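Local structure of thermostable carboxypeptidase 1 (Pyrococcus furiosus, 1KA2) at residues H298-R303 with A431-H436; V357-H362 with I425-S430; K439-F444 with K457-E462. The protein removes amino acids one after another from the C-terminus of peptides with broad specificity, as a homodimeric, cobalt-dependent metallocarboxypeptidase of the M32 family. All coordinates share one frame; numbering follows the deposited sequence.

Interaction 1. Residues H298-R303 with A431-H436; sequences HESQSR and AQLYYH. With MG (magnesium ion), chain B.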
loop_
_atom_site.group_PDB
_atom_site.type_symbol
_atom_site.label_atom_id
_atom_site.label_comp_id
_atom_site.label_asym_id
_atom_site.label_seq_id
_atom_site.Cartn_x
_atom_site.Cartn_y
_atom_site.Cartn_z
ATOM N N HIS A 298 -0.136 24.369 4.835
ATOM C CA HIS A 298 -0.999 23.321 4.287
ATOM C C HIS A 298 -2.454 23.600 4.630
ATOM O O HIS A 298 -3.327 23.478 3.783
ATOM C CB HIS A 298 -0.593 21.934 4.795
ATOM C CG HIS A 298 -0.204 20.988 3.698
ATOM N ND1 HIS A 298 -1.115 20.465 2.805
ATOM C CD2 HIS A 298 1.005 20.491 3.336
ATOM C CE1 HIS A 298 -0.485 19.686 1.942
ATOM N NE2 HIS A 298 0.800 19.686 2.242
ATOM N N GLU A 299 -2.718 23.996 5.868
ATOM C CA GLU A 299 -4.084 24.307 6.262
ATOM C C GLU A 299 -4.599 25.597 5.618
ATOM O O GLU A 299 -5.797 25.864 5.633
ATOM C CB GLU A 299 -4.188 24.370 7.788
ATOM C CG GLU A 299 -4.262 22.975 8.417
ATOM C CD GLU A 299 -5.614 22.313 8.222
ATOM O OE1 GLU A 299 -6.570 22.611 8.948
ATOM O OE2 GLU A 299 -5.768 21.482 7.326
ATOM N N SER A 300 -3.707 26.406 5.058
ATOM C CA SER A 300 -4.189 27.614 4.386
ATOM C C SER A 300 -4.793 27.177 3.045
ATOM O O SER A 300 -5.682 27.828 2.504
ATOM C CB SER A 300 -3.047 28.618 4.144
ATOM O OG SER A 300 -2.150 28.169 3.145
ATOM N N GLN A 301 -4.309 26.056 2.518
ATOM C CA GLN A 301 -4.797 25.546 1.243
ATOM C C GLN A 301 -6.092 24.779 1.423
ATOM O O GLN A 301 -7.054 24.992 0.680
ATOM C CB GLN A 301 -3.736 24.660 0.596
ATOM C CG GLN A 301 -2.472 25.426 0.296
ATOM C CD GLN A 301 -2.747 26.656 -0.553
ATOM O OE1 GLN A 301 -3.107 26.548 -1.725
ATOM N NE2 GLN A 301 -2.599 27.834 0.046
ATOM N N SER A 302 -6.124 23.893 2.415
ATOM C CA SER A 302 -7.325 23.112 2.671
ATOM C C SER A 302 -8.491 24.031 3.046
ATOM O O SER A 302 -9.610 23.829 2.585
ATOM C CB SER A 302 -7.082 22.102 3.798
ATOM O OG SER A 302 -6.759 22.750 5.022
ATOM N N ARG A 303 -8.226 25.030 3.887
ATOM C CA ARG A 303 -9.278 25.957 4.312
ATOM C C ARG A 303 -9.652 26.908 3.186
ATOM O O ARG A 303 -10.780 27.390 3.120
ATOM C CB ARG A 303 -8.837 26.760 5.536
ATOM C CG ARG A 303 -8.609 25.916 6.787
ATOM C CD ARG A 303 -9.891 25.201 7.242
ATOM N NE ARG A 303 -9.752 24.714 8.612
ATOM C CZ ARG A 303 -10.650 23.977 9.254
ATOM N NH1 ARG A 303 -11.776 23.618 8.654
ATOM N NH2 ARG A 303 -10.425 23.612 10.507
ATOM N N ALA A 431 -8.003 33.415 4.548
ATOM C CA ALA A 431 -8.693 34.687 4.357
ATOM C C ALA A 431 -7.759 35.653 3.631
ATOM O O ALA A 431 -8.118 36.223 2.607
ATOM C CB ALA A 431 -9.098 35.271 5.704
ATOM N N GLN A 432 -6.552 35.806 4.162
ATOM C CA GLN A 432 -5.554 36.699 3.584
ATOM C C GLN A 432 -5.312 36.371 2.109
ATOM O O GLN A 432 -5.305 37.255 1.258
ATOM C CB GLN A 432 -4.247 36.586 4.381
ATOM C CG GLN A 432 -3.331 37.810 4.292
ATOM C CD GLN A 432 -2.168 37.751 5.278
ATOM O OE1 GLN A 432 -2.259 37.104 6.325
ATOM N NE2 GLN A 432 -1.078 38.444 4.958
ATOM N N LEU A 433 -5.110 35.092 1.817
ATOM C CA LEU A 433 -4.877 34.661 0.450
ATOM C C LEU A 433 -6.042 35.008 -0.451
ATOM O O LEU A 433 -5.850 35.322 -1.623
ATOM C CB LEU A 433 -4.618 33.148 0.402
ATOM C CG LEU A 433 -3.282 32.723 1.017
ATOM C CD1 LEU A 433 -3.077 31.206 0.922
ATOM C CD2 LEU A 433 -2.172 33.482 0.291
ATOM N N TYR A 434 -7.254 34.934 0.091
ATOM C CA TYR A 434 -8.453 35.240 -0.685
ATOM C C TYR A 434 -8.430 36.657 -1.242
ATOM O O TYR A 434 -8.744 36.872 -2.415
ATOM C CB TYR A 434 -9.721 35.062 0.162
ATOM C CG TYR A 434 -10.931 35.755 -0.431
ATOM C CD1 TYR A 434 -11.449 35.367 -1.675
ATOM C CD2 TYR A 434 -11.530 36.837 0.225
ATOM C CE1 TYR A 434 -12.535 36.046 -2.255
ATOM C CE2 TYR A 434 -12.606 37.519 -0.340
ATOM C CZ TYR A 434 -13.105 37.120 -1.578
ATOM O OH TYR A 434 -14.178 37.791 -2.118
ATOM N N TYR A 435 -8.065 37.620 -0.400
ATOM C CA TYR A 435 -8.020 39.018 -0.824
ATOM C C TYR A 435 -6.885 39.300 -1.794
ATOM O O TYR A 435 -7.007 40.163 -2.656
ATOM C CB TYR A 435 -7.939 39.944 0.395
ATOM C CG TYR A 435 -9.251 39.987 1.155
ATOM C CD1 TYR A 435 -9.342 39.516 2.463
ATOM C CD2 TYR A 435 -10.418 40.425 0.532
ATOM C CE1 TYR A 435 -10.570 39.472 3.132
ATOM C CE2 TYR A 435 -11.651 40.383 1.190
ATOM C CZ TYR A 435 -11.720 39.900 2.488
ATOM O OH TYR A 435 -12.946 39.806 3.115
ATOM N N HIS A 436 -5.787 38.566 -1.665
ATOM C CA HIS A 436 -4.672 38.755 -2.572
ATOM C C HIS A 436 -5.001 38.196 -3.954
ATOM O O HIS A 436 -4.567 38.742 -4.973
ATOM C CB HIS A 436 -3.421 38.097 -2.003
ATOM C CG HIS A 436 -2.757 38.911 -0.937
ATOM N ND1 HIS A 436 -1.951 39.992 -1.224
ATOM C CD2 HIS A 436 -2.828 38.842 0.413
ATOM C CE1 HIS A 436 -1.556 40.554 -0.096
ATOM N NE2 HIS A 436 -2.074 39.877 0.912
HETATM MG MG MG B . -6.444 19.488 6.919
HETATM O O HOH W 1 -6.984 17.364 6.832
HETATM O O HOH W 2 -4.843 18.731 8.163
HETATM O O HOH W 3 -7.409 19.665 8.922
#

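Interaction 2. Residues V357-H362 with I425-S430; sequences VTYNFH and IGTLLS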
loop_
_atom_site.group_PDB
_atom_site.type_symbol
_atom_site.label_atom_id
_atom_site.label_comp_id
_atom_site.label_asym_id
_atom_site.label_seq_id
_atom_site.Cartn_x
_atom_site.Cartn_y
_atom_site.Cartn_z
ATOM N N VAL A 357 -16.660 30.581 12.385
ATOM C CA VAL A 357 -16.567 31.754 13.246
ATOM C C VAL A 357 -16.186 31.375 14.680
ATOM O O VAL A 357 -15.392 32.062 15.316
ATOM C CB VAL A 357 -17.900 32.543 13.232
ATOM C CG1 VAL A 357 -17.730 33.878 13.952
ATOM C CG2 VAL A 357 -18.340 32.776 11.797
ATOM N N THR A 358 -16.726 30.262 15.168
ATOM C CA THR A 358 -16.434 29.786 16.521
ATOM C C THR A 358 -15.199 28.867 16.599
ATOM O O THR A 358 -14.607 28.708 17.668
ATOM C CB THR A 358 -17.652 29.022 17.115
ATOM O OG1 THR A 358 -17.853 27.792 16.400
ATOM C CG2 THR A 358 -18.916 29.869 17.005
ATOM N N TYR A 359 -14.804 28.277 15.472
ATOM C CA TYR A 359 -13.651 27.362 15.442
ATOM C C TYR A 359 -12.377 27.853 16.129
ATOM O O TYR A 359 -11.842 27.192 17.029
ATOM C CB TYR A 359 -13.284 26.995 13.997
ATOM C CG TYR A 359 -12.196 25.941 13.887
ATOM C CD1 TYR A 359 -12.481 24.588 14.075
ATOM C CD2 TYR A 359 -10.884 26.299 13.610
ATOM C CE1 TYR A 359 -11.483 23.611 13.986
ATOM C CE2 TYR A 359 -9.876 25.339 13.525
ATOM C CZ TYR A 359 -10.181 23.999 13.712
ATOM O OH TYR A 359 -9.186 23.058 13.622
ATOM N N ASN A 360 -11.876 29.004 15.697
ATOM C CA ASN A 360 -10.646 29.514 16.273
ATOM C C ASN A 360 -10.637 29.751 17.796
ATOM O O ASN A 360 -9.569 29.868 18.398
ATOM C CB ASN A 360 -10.211 30.764 15.508
ATOM C CG ASN A 360 -9.669 30.426 14.123
ATOM O OD1 ASN A 360 -8.845 29.524 13.981
ATOM N ND2 ASN A 360 -10.121 31.147 13.106
ATOM N N PHE A 361 -11.806 29.790 18.429
ATOM C CA PHE A 361 -11.833 29.999 19.872
ATOM C C PHE A 361 -11.515 28.675 20.575
ATOM O O PHE A 361 -11.029 28.646 21.710
ATOM C CB PHE A 361 -13.185 30.592 20.308
ATOM C CG PHE A 361 -13.374 32.035 19.882
ATOM C CD1 PHE A 361 -14.245 32.373 18.849
ATOM C CD2 PHE A 361 -12.657 33.052 20.501
ATOM C CE1 PHE A 361 -14.400 33.699 18.435
ATOM C CE2 PHE A 361 -12.804 34.387 20.095
ATOM C CZ PHE A 361 -13.680 34.710 19.058
ATOM N N HIS A 362 -11.762 27.576 19.872
ATOM C CA HIS A 362 -11.455 26.249 20.400
ATOM C C HIS A 362 -9.936 26.116 20.416
ATOM O O HIS A 362 -9.363 25.499 21.310
ATOM C CB HIS A 362 -12.069 25.175 19.503
ATOM C CG HIS A 362 -13.555 25.080 19.616
ATOM N ND1 HIS A 362 -14.179 24.213 20.490
ATOM C CD2 HIS A 362 -14.543 25.748 18.976
ATOM C CE1 HIS A 362 -15.488 24.348 20.377
ATOM N NE2 HIS A 362 -15.735 25.273 19.465
ATOM N N ILE A 425 -3.770 29.251 12.146
ATOM C CA ILE A 425 -2.921 29.870 11.130
ATOM C C ILE A 425 -3.491 29.598 9.742
ATOM O O ILE A 425 -3.531 30.491 8.888
ATOM C CB ILE A 425 -1.485 29.325 11.179
ATOM C CG1 ILE A 425 -0.816 29.771 12.481
ATOM C CG2 ILE A 425 -0.710 29.783 9.944
ATOM C CD1 ILE A 425 0.630 29.319 12.612
ATOM N N GLY A 426 -3.903 28.351 9.510
ATOM C CA GLY A 426 -4.484 27.994 8.228
ATOM C C GLY A 426 -5.774 28.738 7.947
ATOM O O GLY A 426 -5.973 29.245 6.843
ATOM N N THR A 427 -6.667 28.798 8.934
ATOM C CA THR A 427 -7.942 29.506 8.743
ATOM C C THR A 427 -7.626 30.969 8.414
ATOM O O THR A 427 -8.116 31.517 7.427
ATOM C CB THR A 427 -8.823 29.486 10.024
ATOM O OG1 THR A 427 -8.196 30.283 11.040
ATOM C CG2 THR A 427 -8.987 28.056 10.547
ATOM N N LEU A 428 -6.794 31.590 9.246
ATOM C CA LEU A 428 -6.415 32.989 9.046
ATOM C C LEU A 428 -5.809 33.189 7.664
ATOM O O LEU A 428 -6.282 34.010 6.872
ATOM C CB LEU A 428 -5.405 33.436 10.104
ATOM C CG LEU A 428 -5.800 33.273 11.581
ATOM C CD1 LEU A 428 -4.885 34.132 12.433
ATOM C CD2 LEU A 428 -7.253 33.670 11.813
ATOM N N LEU A 429 -4.750 32.442 7.380
ATOM C CA LEU A 429 -4.100 32.548 6.090
ATOM C C LEU A 429 -5.033 32.350 4.890
ATOM O O LEU A 429 -4.768 32.895 3.811
ATOM C CB LEU A 429 -2.953 31.543 5.991
ATOM C CG LEU A 429 -1.596 32.012 6.491
ATOM C CD1 LEU A 429 -1.697 32.302 7.970
ATOM C CD2 LEU A 429 -0.541 30.951 6.218
ATOM N N SER A 430 -6.095 31.559 5.049
ATOM C CA SER A 430 -7.009 31.307 3.923
ATOM C C SER A 430 -7.755 32.582 3.540
ATOM O O SER A 430 -8.088 32.803 2.363
ATOM C CB SER A 430 -8.027 30.190 4.231
ATOM O OG SER A 430 -9.029 30.602 5.152
#

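Interaction 3. Residues K439-F444 with K457-E462; sequences KDIPDF and KAWLRE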
loop_
_atom_site.group_PDB
_atom_site.type_symbol
_atom_site.label_atom_id
_atom_site.label_comp_id
_atom_site.label_asym_id
_atom_site.label_seq_id
_atom_site.Cartn_x
_atom_site.Cartn_y
_atom_site.Cartn_z
ATOM N N LYS A 439 -7.520 40.241 -5.914
ATOM C CA LYS A 439 -6.883 41.376 -6.570
ATOM C C LYS A 439 -6.433 41.028 -7.986
ATOM O O LYS A 439 -6.670 41.793 -8.919
ATOM C CB LYS A 439 -5.681 41.851 -5.746
ATOM C CG LYS A 439 -4.716 42.754 -6.501
ATOM C CD LYS A 439 -3.648 43.355 -5.590
ATOM C CE LYS A 439 -2.747 42.295 -4.977
ATOM N NZ LYS A 439 -1.783 42.885 -3.996
ATOM N N ASP A 440 -5.781 39.881 -8.153
ATOM C CA ASP A 440 -5.318 39.468 -9.476
ATOM C C ASP A 440 -6.434 38.849 -10.303
ATOM O O ASP A 440 -6.340 38.784 -11.523
ATOM C CB ASP A 440 -4.168 38.467 -9.362
ATOM C CG ASP A 440 -2.986 39.036 -8.621
ATOM O OD1 ASP A 440 -2.708 40.235 -8.814
ATOM O OD2 ASP A 440 -2.332 38.294 -7.859
ATOM N N ILE A 441 -7.490 38.400 -9.630
ATOM C CA ILE A 441 -8.628 37.775 -10.296
ATOM C C ILE A 441 -9.923 38.312 -9.687
ATOM O O ILE A 441 -10.609 37.615 -8.938
ATOM C CB ILE A 441 -8.598 36.242 -10.116
ATOM C CG1 ILE A 441 -7.209 35.699 -10.461
ATOM C CG2 ILE A 441 -9.660 35.594 -10.997
ATOM C CD1 ILE A 441 -7.053 34.210 -10.216
ATOM N N PRO A 442 -10.277 39.570 -10.004
ATOM C CA PRO A 442 -11.498 40.179 -9.467
ATOM C C PRO A 442 -12.788 39.454 -9.828
ATOM O O PRO A 442 -13.825 39.690 -9.213
ATOM C CB PRO A 442 -11.444 41.607 -10.013
ATOM C CG PRO A 442 -10.666 41.459 -11.291
ATOM C CD PRO A 442 -9.568 40.505 -10.896
ATOM N N ASP A 443 -12.729 38.573 -10.819
ATOM C CA ASP A 443 -13.912 37.815 -11.222
ATOM C C ASP A 443 -13.829 36.412 -10.604
ATOM O O ASP A 443 -14.286 35.419 -11.183
ATOM C CB ASP A 443 -13.990 37.736 -12.748
ATOM C CG ASP A 443 -12.815 36.991 -13.356
ATOM O OD1 ASP A 443 -11.696 37.098 -12.814
ATOM O OD2 ASP A 443 -13.008 36.309 -14.386
ATOM N N PHE A 444 -13.229 36.365 -9.417
ATOM C CA PHE A 444 -13.044 35.139 -8.647
ATOM C C PHE A 444 -14.367 34.390 -8.508
ATOM O O PHE A 444 -14.480 33.238 -8.924
ATOM C CB PHE A 444 -12.490 35.492 -7.255
ATOM C CG PHE A 444 -12.207 34.298 -6.383
ATOM C CD1 PHE A 444 -10.998 33.610 -6.488
ATOM C CD2 PHE A 444 -13.155 33.855 -5.461
ATOM C CE1 PHE A 444 -10.734 32.490 -5.681
ATOM C CE2 PHE A 444 -12.909 32.741 -4.646
ATOM C CZ PHE A 444 -11.695 32.055 -4.756
ATOM N N LYS A 457 -6.234 27.708 -9.644
ATOM C CA LYS A 457 -5.293 26.650 -9.315
ATOM C C LYS A 457 -3.888 27.116 -9.683
ATOM O O LYS A 457 -2.930 26.877 -8.948
ATOM C CB LYS A 457 -5.645 25.362 -10.079
ATOM C CG LYS A 457 -6.923 24.681 -9.588
ATOM C CD LYS A 457 -7.525 23.763 -10.641
ATOM C CE LYS A 457 -6.610 22.602 -10.984
ATOM N NZ LYS A 457 -7.197 21.726 -12.040
ATOM N N ALA A 458 -3.772 27.796 -10.817
ATOM C CA ALA A 458 -2.479 28.289 -11.286
ATOM C C ALA A 458 -1.950 29.433 -10.407
ATOM O O ALA A 458 -0.742 29.561 -10.198
ATOM C CB ALA A 458 -2.603 28.750 -12.743
ATOM N N TRP A 459 -2.857 30.260 -9.894
ATOM C CA TRP A 459 -2.451 31.378 -9.037
ATOM C C TRP A 459 -1.832 30.796 -7.773
ATOM O O TRP A 459 -0.790 31.257 -7.317
ATOM C CB TRP A 459 -3.663 32.242 -8.667
ATOM C CG TRP A 459 -3.313 33.506 -7.947
ATOM C CD1 TRP A 459 -3.140 34.746 -8.499
ATOM C CD2 TRP A 459 -3.119 33.665 -6.536
ATOM N NE1 TRP A 459 -2.859 35.667 -7.519
ATOM C CE2 TRP A 459 -2.839 35.031 -6.304
ATOM C CE3 TRP A 459 -3.157 32.788 -5.445
ATOM C CZ2 TRP A 459 -2.600 35.541 -5.026
ATOM C CZ3 TRP A 459 -2.919 33.297 -4.167
ATOM C CH2 TRP A 459 -2.645 34.661 -3.973
ATOM N N LEU A 460 -2.484 29.774 -7.218
ATOM C CA LEU A 460 -1.985 29.112 -6.018
ATOM C C LEU A 460 -0.622 28.469 -6.286
ATOM O O LEU A 460 0.268 28.519 -5.446
ATOM C CB LEU A 460 -2.977 28.044 -5.533
ATOM C CG LEU A 460 -4.022 28.336 -4.432
ATOM C CD1 LEU A 460 -3.729 29.643 -3.707
ATOM C CD2 LEU A 460 -5.385 28.369 -5.025
ATOM N N ARG A 461 -0.454 27.880 -7.467
ATOM C CA ARG A 461 0.811 27.233 -7.815
ATOM C C ARG A 461 1.980 28.208 -7.783
ATOM O O ARG A 461 2.966 27.990 -7.081
ATOM C CB ARG A 461 0.715 26.597 -9.207
ATOM C CG ARG A 461 1.979 25.888 -9.661
ATOM C CD ARG A 461 1.652 24.893 -10.757
ATOM N NE ARG A 461 2.547 23.738 -10.718
ATOM C CZ ARG A 461 2.270 22.552 -11.261
ATOM N NH1 ARG A 461 1.117 22.355 -11.896
ATOM N NH2 ARG A 461 3.140 21.550 -11.156
ATOM N N GLU A 462 1.861 29.285 -8.552
ATOM C CA GLU A 462 2.905 30.297 -8.634
ATOM C C GLU A 462 3.204 30.971 -7.310
ATOM O O GLU A 462 4.368 31.225 -6.989
ATOM C CB GLU A 462 2.520 31.377 -9.648
ATOM C CG GLU A 462 3.133 31.191 -11.018
ATOM C CD GLU A 462 4.648 31.190 -10.980
ATOM O OE1 GLU A 462 5.239 32.168 -10.459
ATOM O OE2 GLU A 462 5.244 30.208 -11.473
#

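Interaction 1. Residues H298-R303 with A431-H436
Leu433 meets Ser300 and Gln301 through a single methyl. Its CD1 lies 3.5 Å from Gln301 NE2 and 3.9 Å from Ser300 OG, so an apolar tip rests against two polar groups and no hydrogen bond crosses the contact. The side chains of Gln301 and Leu433 cross at about a right angle. Gln301 starts out pointing away from Leu433, but the bend at chi2 (-55°) folds its amide back until NE2 faces the methyl.

The amide is tied at both ends. NE2 donates to Ser300 OG over 3.1 Å in a fairly straight bond (166°), with the oxygen close to the amide plane, while OE1 is bonded to His465. Ser300 OG is in turn bonded to Ile297 O of the preceding turn. These bonds fix the rotation of the amide and satisfy polar atoms that are buried beside the leucine.

One residue before Ser300, Glu299 turns to the metal site, where its OE2 binds the magnesium ion at 2.1 Å. His269 and His273 of the HEXXH motif and three waters complete the shell; the same three residues bind the catalytic cobalt. In the second shell, Ser302 OG donates to Glu299 OE2 at 2.8 Å, approaching from above the carboxylate plane, and probably steadies the ligand. Arg303 NE lies a long 3.8 Å from Glu299 OE1, a contact between charges with no N-H directed at the oxygen; Arg303 NH1 has its own salt bridge to Glu306.

Helix 295-309 therefore has the metal and helix 261-278 along one flank, where Ser302 touches both metal-binding histidines, and helix 421-440 along another. Leu433 also touches Ile481 of helix 473-481, and helix 488-498 packs on Ala431 and Gln432.

Interaction 2. Residues V357-H362 with I425-S430
Asn360 and Thr427 join two helices of the largely helical M32 fold, helix 359-375 and the N-terminal half of helix 421-440. The contact is buried and borders the active site: the Tyr359 side chain lies about 5 Å from that of Glu299, a metal ligand.

The polar link is one hydrogen bond. The two side chains come from opposite directions, and Asn360 ND2 donates to Thr427 OG1 over 3.0 Å, bent to 145° at the hydrogen but with the oxygen close to the amide plane. Thr427 OG1 is also bonded to Thr424 O one turn earlier, and Asn360 OD1 to Thr424 OG1. Thr424 thus backs both partners, and the amide is held through its oxygen as well as its nitrogen. With OG1 set between the backbone N and the carbonyl carbon (chi1 68°), Thr427 can reach its own helix and Asn360 at once.

Van der Waals contacts flank this bond. Thr427 CG2 approaches the Tyr359 ring obliquely, 4.0 Å from CD2. Tyr359 has CG anti to the backbone N, which carries the ring past the threonine to Arg303, with which it forms a cation-pi pair. Leu428 CD2 reaches to 4.0 Å from Asn360 ND2, and Phe490 of helix 488-498 touches both Asn360 and Leu428.

Within helix 421-440, a serine-to-backbone bond follows one turn on: Ser430 OG donates to Thr427 O at 2.6 Å, tilted 18° from the carbonyl plane.

Interaction 3. Residues K439-F444 with K457-E462
The C-terminal end of helix 421-440 and the type I beta turn that follows it, from Ile441 to Phe444, pack against helix 454-465, whose Trp459 reaches across to Asp440. The turn leads into helix 444-450, after which the chain comes back as helix 454-465. The join lies at the protein periphery, away from the metal site.

The indole is the donor. Trp459 NE1 gives a nearly linear hydrogen bond (176°) to Asp440 OD2 at 2.7 Å. The oxygen sits at the ring edge, in the indole plane, and receives the N-H on its anti lone pair, the one turned away from OD1. The carboxylate plane is turned 44° against the ring, and the two side chains cross at about a right angle. The first torsion of Trp459 (chi1 -172°) sends the indole away from the backbone nitrogen, out toward the end of helix 421-440.

Lys463, on Trp459's own helix, forms a cation-pi pair with the indole and a weak, long ion pair with Asp440 OD2. The tryptophan side chain also touches His436 and Ile437 of helix 421-440. A leucine in place of Trp459 is likely to leave Asp440 OD2 without its N-H partner and open a gap against His436 and Ile437.

Ile441, the first residue beyond the helical backbone conformation, supplies the apolar part of the contact. Its side chain runs out extended to the methyl, and Ile441 CD1 comes within 4.2 Å of Trp459 CB.

Overall arrangement
Helix 421-440 takes part in all three contacts, meeting helix 359-375 and helix 295-309 in the interior and helix 454-465 near the surface. Interactions 1 and 2 are buried, with centres about 11 Å apart, and touch directly, Ser300 CB lying 3.5 Å from Leu429 CB. Interaction 3 is only partly buried; it touches interaction 1, with Gln301 OE1 3.4 Å from Leu460 CG, but not interaction 2. The chemistry changes with position. Interaction 1, on the helix that supplies the metal ligand Glu299, crosses by van der Waals contact alone; interaction 2 centres on a neutral amide-hydroxyl bond; interaction 3 sets an exposed carboxylate against an indole N-H.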